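PDB 2WAG: lysozyme, putative, which probably cleaves the glycan strands of bacterial cell-wall peptidoglycan, as a family GH25 lysozyme that is thought to retain anomeric configuration by neighbouring-group catalysis. Local coordinates for residues 99-104 with 137-142; 85-90 with 130-135. One frame throughout, in Å; residues are numbered along the deposited sequence. Where two conformers were deposited one is given.

Interaction 1 of 2, residues 99-104 with 137-142; sequences ALPPVI and YGKKVI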
loop_
_atom_site.group_PDB
_atom_site.type_symbol
_atom_site.label_atom_id
_atom_site.label_comp_id
_atom_site.label_asym_id
_atom_site.label_seq_id
_atom_site.Cartn_x
_atom_site.Cartn_y
_atom_site.Cartn_z
ATOM N N ALA A 99 -11.576 -2.976 26.553
ATOM C CA ALA A 99 -11.250 -2.742 25.170
ATOM C C ALA A 99 -10.489 -1.455 24.977
ATOM O O ALA A 99 -10.564 -0.553 25.757
ATOM C CB ALA A 99 -12.510 -2.683 24.340
ATOM N N LEU A 100 -9.773 -1.384 23.866
ATOM C CA LEU A 100 -9.229 -0.097 23.443
ATOM C C LEU A 100 -10.347 0.839 22.962
ATOM O O LEU A 100 -11.426 0.389 22.602
ATOM C CB LEU A 100 -8.193 -0.313 22.330
ATOM C CG LEU A 100 -6.948 -1.061 22.808
ATOM C CD1 LEU A 100 -6.110 -1.485 21.611
ATOM C CD2 LEU A 100 -6.142 -0.164 23.723
ATOM N N PRO A 101 -10.088 2.150 22.945
ATOM C CA PRO A 101 -11.094 3.092 22.448
ATOM C C PRO A 101 -11.429 2.832 20.982
ATOM O O PRO A 101 -10.604 2.269 20.231
ATOM C CB PRO A 101 -10.422 4.453 22.612
ATOM C CG PRO A 101 -9.355 4.224 23.693
ATOM C CD PRO A 101 -8.871 2.830 23.412
ATOM N N PRO A 102 -12.614 3.272 20.557
ATOM C CA PRO A 102 -12.977 3.136 19.146
ATOM C C PRO A 102 -12.120 4.014 18.252
ATOM O O PRO A 102 -11.657 5.084 18.671
ATOM C CB PRO A 102 -14.429 3.623 19.094
ATOM C CG PRO A 102 -14.676 4.337 20.343
ATOM C CD PRO A 102 -13.626 4.003 21.347
ATOM N N VAL A 103 -11.907 3.539 17.034
ATOM C CA VAL A 103 -11.187 4.283 16.023
ATOM C C VAL A 103 -12.078 4.612 14.819
ATOM O O VAL A 103 -12.800 3.778 14.377
ATOM C CB VAL A 103 -10.003 3.473 15.512
ATOM C CG1 VAL A 103 -9.317 4.124 14.329
ATOM C CG2 VAL A 103 -9.035 3.127 16.638
ATOM N N ILE A 104 -11.967 5.860 14.340
ATOM C CA ILE A 104 -12.549 6.204 13.049
ATOM C C ILE A 104 -11.394 6.461 12.083
ATOM O O ILE A 104 -10.525 7.293 12.358
ATOM C CB ILE A 104 -13.472 7.430 13.112
ATOM C CG1 ILE A 104 -14.540 7.275 14.204
ATOM C CG2 ILE A 104 -14.122 7.618 11.751
ATOM C CD1 ILE A 104 -15.263 8.575 14.524
ATOM N N TYR A 137 -19.269 4.466 24.361
ATOM C CA TYR A 137 -18.222 3.582 24.900
ATOM C C TYR A 137 -17.540 4.165 26.137
ATOM O O TYR A 137 -16.835 3.453 26.842
ATOM C CB TYR A 137 -17.181 3.237 23.821
ATOM C CG TYR A 137 -17.792 2.416 22.708
ATOM C CD1 TYR A 137 -18.023 1.053 22.863
ATOM C CD2 TYR A 137 -18.212 3.025 21.537
ATOM C CE1 TYR A 137 -18.612 0.303 21.853
ATOM C CE2 TYR A 137 -18.809 2.284 20.518
ATOM C CZ TYR A 137 -19.006 0.940 20.689
ATOM O OH TYR A 137 -19.609 0.214 19.700
ATOM N N GLY A 138 -17.713 5.467 26.368
ATOM C CA GLY A 138 -17.093 6.115 27.530
ATOM C C GLY A 138 -15.594 6.287 27.409
ATOM O O GLY A 138 -14.904 6.373 28.419
ATOM N N LYS A 139 -15.088 6.345 26.176
ATOM C CA LYS A 139 -13.654 6.436 25.906
ATOM C C LYS A 139 -13.386 7.459 24.814
ATOM O O LYS A 139 -14.141 7.543 23.845
ATOM C CB LYS A 139 -13.121 5.075 25.458
ATOM C CG LYS A 139 -13.276 3.972 26.499
ATOM C CD LYS A 139 -12.650 2.680 25.981
ATOM C CE LYS A 139 -12.813 1.516 26.952
ATOM N NZ LYS A 139 -11.863 1.624 28.091
ATOM N N LYS A 140 -12.308 8.226 24.970
ATOM C CA LYS A 140 -11.885 9.201 23.967
ATOM C C LYS A 140 -11.626 8.499 22.638
ATOM O O LYS A 140 -10.936 7.477 22.573
ATOM C CB LYS A 140 -10.618 9.922 24.416
ATOM C CG LYS A 140 -9.961 10.716 23.289
ATOM C CD LYS A 140 -8.608 11.270 23.697
ATOM C CE LYS A 140 -8.720 12.250 24.851
ATOM N NZ LYS A 140 -7.374 12.727 25.270
ATOM N N VAL A 141 -12.202 9.037 21.575
ATOM C CA VAL A 141 -12.111 8.423 20.253
ATOM C C VAL A 141 -10.754 8.699 19.605
ATOM O O VAL A 141 -10.145 9.782 19.779
ATOM C CB VAL A 141 -13.279 8.914 19.389
ATOM C CG1 VAL A 141 -13.153 8.433 17.940
ATOM C CG2 VAL A 141 -14.588 8.465 20.036
ATOM N N ILE A 142 -10.257 7.683 18.896
ATOM C CA ILE A 142 -9.034 7.803 18.108
ATOM C C ILE A 142 -9.383 8.044 16.643
ATOM O O ILE A 142 -10.243 7.351 16.103
ATOM C CB ILE A 142 -8.227 6.481 18.210
ATOM C CG1 ILE A 142 -7.797 6.189 19.659
ATOM C CG2 ILE A 142 -7.001 6.543 17.307
ATOM C CD1 ILE A 142 -7.510 4.726 19.881
HETATM O O HOH W 1 -9.370 1.730 26.664
#

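Interaction 2 of 2, residues 85-90 with 130-135; sequences QAEQFI and IEMLEK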
loop_
_atom_site.group_PDB
_atom_site.type_symbol
_atom_site.label_atom_id
_atom_site.label_comp_id
_atom_site.label_asym_id
_atom_site.label_seq_id
_atom_site.Cartn_x
_atom_site.Cartn_y
_atom_site.Cartn_z
ATOM N N GLN A 85 -23.487 6.313 10.448
ATOM C CA GLN A 85 -22.226 5.577 10.556
ATOM C C GLN A 85 -21.928 5.188 12.008
ATOM O O GLN A 85 -21.510 4.070 12.262
ATOM C CB GLN A 85 -21.097 6.401 9.956
ATOM C CG GLN A 85 -21.248 6.563 8.445
ATOM C CD GLN A 85 -20.028 7.140 7.813
ATOM O OE1 GLN A 85 -18.974 6.500 7.783
ATOM N NE2 GLN A 85 -20.134 8.369 7.316
ATOM N N ALA A 86 -22.169 6.109 12.959
ATOM C CA ALA A 86 -21.975 5.785 14.374
ATOM C C ALA A 86 -22.913 4.663 14.814
ATOM O O ALA A 86 -22.529 3.757 15.550
ATOM C CB ALA A 86 -22.215 7.010 15.238
ATOM N N GLU A 87 -24.171 4.754 14.373
ATOM C CA GLU A 87 -25.140 3.728 14.723
ATOM C C GLU A 87 -24.717 2.364 14.196
ATOM O O GLU A 87 -24.908 1.336 14.855
ATOM C CB GLU A 87 -26.536 4.098 14.180
ATOM C CG GLU A 87 -27.191 5.260 14.941
ATOM C CD GLU A 87 -28.381 5.911 14.232
ATOM O OE1 GLU A 87 -28.547 5.795 12.996
ATOM O OE2 GLU A 87 -29.156 6.596 14.937
ATOM N N GLN A 88 -24.082 2.357 13.032
ATOM C CA GLN A 88 -23.609 1.110 12.483
ATOM C C GLN A 88 -22.438 0.496 13.268
ATOM O O GLN A 88 -22.430 -0.694 13.573
ATOM C CB GLN A 88 -23.301 1.324 11.019
ATOM C CG GLN A 88 -24.497 0.901 10.190
ATOM C CD GLN A 88 -24.701 -0.611 10.227
ATOM O OE1 GLN A 88 -25.666 -1.121 10.806
ATOM N NE2 GLN A 88 -23.772 -1.323 9.617
ATOM N N PHE A 89 -21.455 1.318 13.626
ATOM C CA PHE A 89 -20.375 0.804 14.459
ATOM C C PHE A 89 -20.946 0.290 15.793
ATOM O O PHE A 89 -20.612 -0.800 16.240
ATOM C CB PHE A 89 -19.355 1.917 14.665
ATOM C CG PHE A 89 -18.126 1.509 15.445
ATOM C CD1 PHE A 89 -17.018 0.963 14.791
ATOM C CD2 PHE A 89 -18.057 1.696 16.821
ATOM C CE1 PHE A 89 -15.867 0.635 15.503
ATOM C CE2 PHE A 89 -16.914 1.348 17.544
ATOM C CZ PHE A 89 -15.807 0.840 16.873
ATOM N N ILE A 90 -21.819 1.087 16.422
ATOM C CA ILE A 90 -22.379 0.731 17.719
ATOM C C ILE A 90 -23.178 -0.589 17.679
ATOM O O ILE A 90 -23.078 -1.379 18.600
ATOM C CB ILE A 90 -23.217 1.903 18.278
ATOM C CG1 ILE A 90 -22.282 3.047 18.692
ATOM C CG2 ILE A 90 -24.065 1.457 19.490
ATOM C CD1 ILE A 90 -23.012 4.382 18.939
ATOM N N ILE A 130 -17.955 11.142 16.424
ATOM C CA ILE A 130 -17.120 11.195 17.617
ATOM C C ILE A 130 -17.999 11.361 18.865
ATOM O O ILE A 130 -17.822 10.645 19.861
ATOM C CB ILE A 130 -16.117 12.329 17.508
ATOM C CG1 ILE A 130 -15.097 12.055 16.405
ATOM C CG2 ILE A 130 -15.412 12.562 18.876
ATOM C CD1 ILE A 130 -14.406 13.297 15.910
ATOM N N GLU A 131 -18.948 12.304 18.820
ATOM C CA GLU A 131 -19.806 12.537 19.975
ATOM C C GLU A 131 -20.550 11.261 20.372
ATOM O O GLU A 131 -20.620 10.883 21.547
ATOM C CB GLU A 131 -20.804 13.652 19.659
ATOM C CG GLU A 131 -21.675 13.993 20.880
ATOM C CD GLU A 131 -22.683 15.055 20.593
ATOM O OE1 GLU A 131 -22.299 16.183 20.218
ATOM O OE2 GLU A 131 -23.878 14.771 20.797
ATOM N N MET A 132 -21.106 10.575 19.382
ATOM C CA MET A 132 -21.890 9.388 19.678
ATOM C C MET A 132 -21.043 8.224 20.184
ATOM O O MET A 132 -21.454 7.498 21.105
ATOM C CB MET A 132 -22.704 8.965 18.446
ATOM C CG MET A 132 -23.750 10.017 18.069
ATOM S SD MET A 132 -24.686 9.587 16.602
ATOM C CE MET A 132 -25.532 8.112 17.136
ATOM N N LEU A 133 -19.862 8.018 19.593
ATOM C CA LEU A 133 -19.000 6.925 20.043
ATOM C C LEU A 133 -18.400 7.203 21.413
ATOM O O LEU A 133 -18.298 6.302 22.242
ATOM C CB LEU A 133 -17.860 6.657 19.053
ATOM C CG LEU A 133 -18.217 5.862 17.789
ATOM C CD1 LEU A 133 -16.970 5.538 16.969
ATOM C CD2 LEU A 133 -19.054 4.641 18.016
ATOM N N GLU A 134 -17.988 8.444 21.650
ATOM C CA GLU A 134 -17.414 8.757 22.959
ATOM C C GLU A 134 -18.459 8.551 24.054
ATOM O O GLU A 134 -18.146 7.986 25.109
ATOM C CB GLU A 134 -16.800 10.156 22.986
ATOM C CG GLU A 134 -16.088 10.430 24.309
ATOM C CD GLU A 134 -15.161 11.625 24.300
ATOM O OE1 GLU A 134 -15.214 12.455 23.377
ATOM O OE2 GLU A 134 -14.352 11.721 25.258
ATOM N N LYS A 135 -19.698 8.981 23.802
ATOM C CA LYS A 135 -20.758 8.803 24.793
ATOM C C LYS A 135 -21.055 7.322 25.009
ATOM O O LYS A 135 -21.216 6.873 26.142
ATOM C CB LYS A 135 -22.045 9.547 24.381
ATOM C CG LYS A 135 -23.188 9.320 25.363
ATOM C CD LYS A 135 -24.460 10.035 24.954
ATOM C CE LYS A 135 -25.564 9.781 25.988
ATOM N NZ LYS A 135 -26.891 10.305 25.541
#

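Interaction 1 of 2, residues 99-104 with 137-142
Val103 and Ile142 form a parallel beta bridge, clamped by two backbone hydrogen bonds. Ile142 N donates to Pro102 O at 3.0 Å, almost straight at 173°, and Ile104 N donates to Ile142 O at 2.9 Å. Val103 CA also brings its hydrogen to Ile142 O, 3.2 Å away. Proline has no N-H to give, but here Pro102 contributes its carbonyl oxygen.

Among apolar contacts, Val103 CG2 lies 3.8 Å from Ile142 CB, two branched side chains on one face of the sheet. On the side toward helix 119-137, Pro102 CG touches both Tyr137 CD2 and Val141 CG2, while Ile104 CD1 meets Val141 CG1 at 4.0 Å.

The polar side-chain contact is that of Lys139. In the conformer described, its chain runs extended past Pro101 and bends at chi4 (-77°), placing NZ 2.9 Å from a water that in turn donates to Ala99 O. The ammonium of this buried lysine is further held by the carbonyls of Lys97 and Gly217. Strands 103-106 and 142-145 thus begin side by side, joined through helix 119-137: a beta-alpha-beta crossover of the TIM-barrel-like GH25 fold.

Interaction 2 of 2, residues 85-90 with 130-135
Ala86 and Met132 bring the two helices together on the close side of this contact, and Phe89 and Leu133 continue it inward. Ala86, whose side chain is a single methyl, allows the backbones to draw close, with its CB 3.8 Å from Met132 CB. Phe89 and Leu133 are buried, the ring against Ala72 and His74 of strand 69-75 and the leucine against Ile104 of strand 103-106, so bulky apolar side chains suit them. Phe89 CG is anti to the backbone N (chi1 -176°), which directs the ring toward the sheet beside Leu133. The leucine branch comes obliquely to the ring, and the two side chains cross at about a right angle. Leu133 has two deposited conformers; in the one described, CD2 lies 3.3 Å from Phe89 CD2, a doubtful closeness, and 3.7 Å from Ile90 CG1, which carries the same caution.

Helices 82-92 and 119-137 are neighbours on the outside of the barrel-like sheet, each following a parallel strand, and they run in nearly the same direction: the axes of the two segments cross at -27°, 9.3 Å apart at closest approach.

Toward solvent the packing thins out. Ile90 stands at this partly exposed margin, its side chain and that of Leu133 sliding past each other in opposite directions. Met132 is bent at chi3 (64°), which carries CE to 4.0 Å from Glu87 CG, while SD also touches Ala86 CB. A flexible, unbranched thioether suits such a partly exposed place, and Glu87 takes part through its aliphatic CG, its chain extended beyond that atom toward the carboxylate.

After the earlier strands, ending with 69-75, the chain enters helix 82-92, the first half of interaction 2, then 99-104, the first half of interaction 1. It continues along strand 103-106 and into helix 119-137, where 130-135 closes interaction 2 over a 39-residue loop. Only then does 137-142 return to 99-104, closing interaction 1 over 32 residues. The two loops therefore cross rather than nest. Interaction 1 sets two neighbouring strands side by side, and interaction 2 pairs the helices outside them. The two contacts also touch: Pro102 CB lies 3.7 Å from Phe89 CE2, and Tyr137 OH, hydrogen-bonded to Val93 O, packs against Ile90.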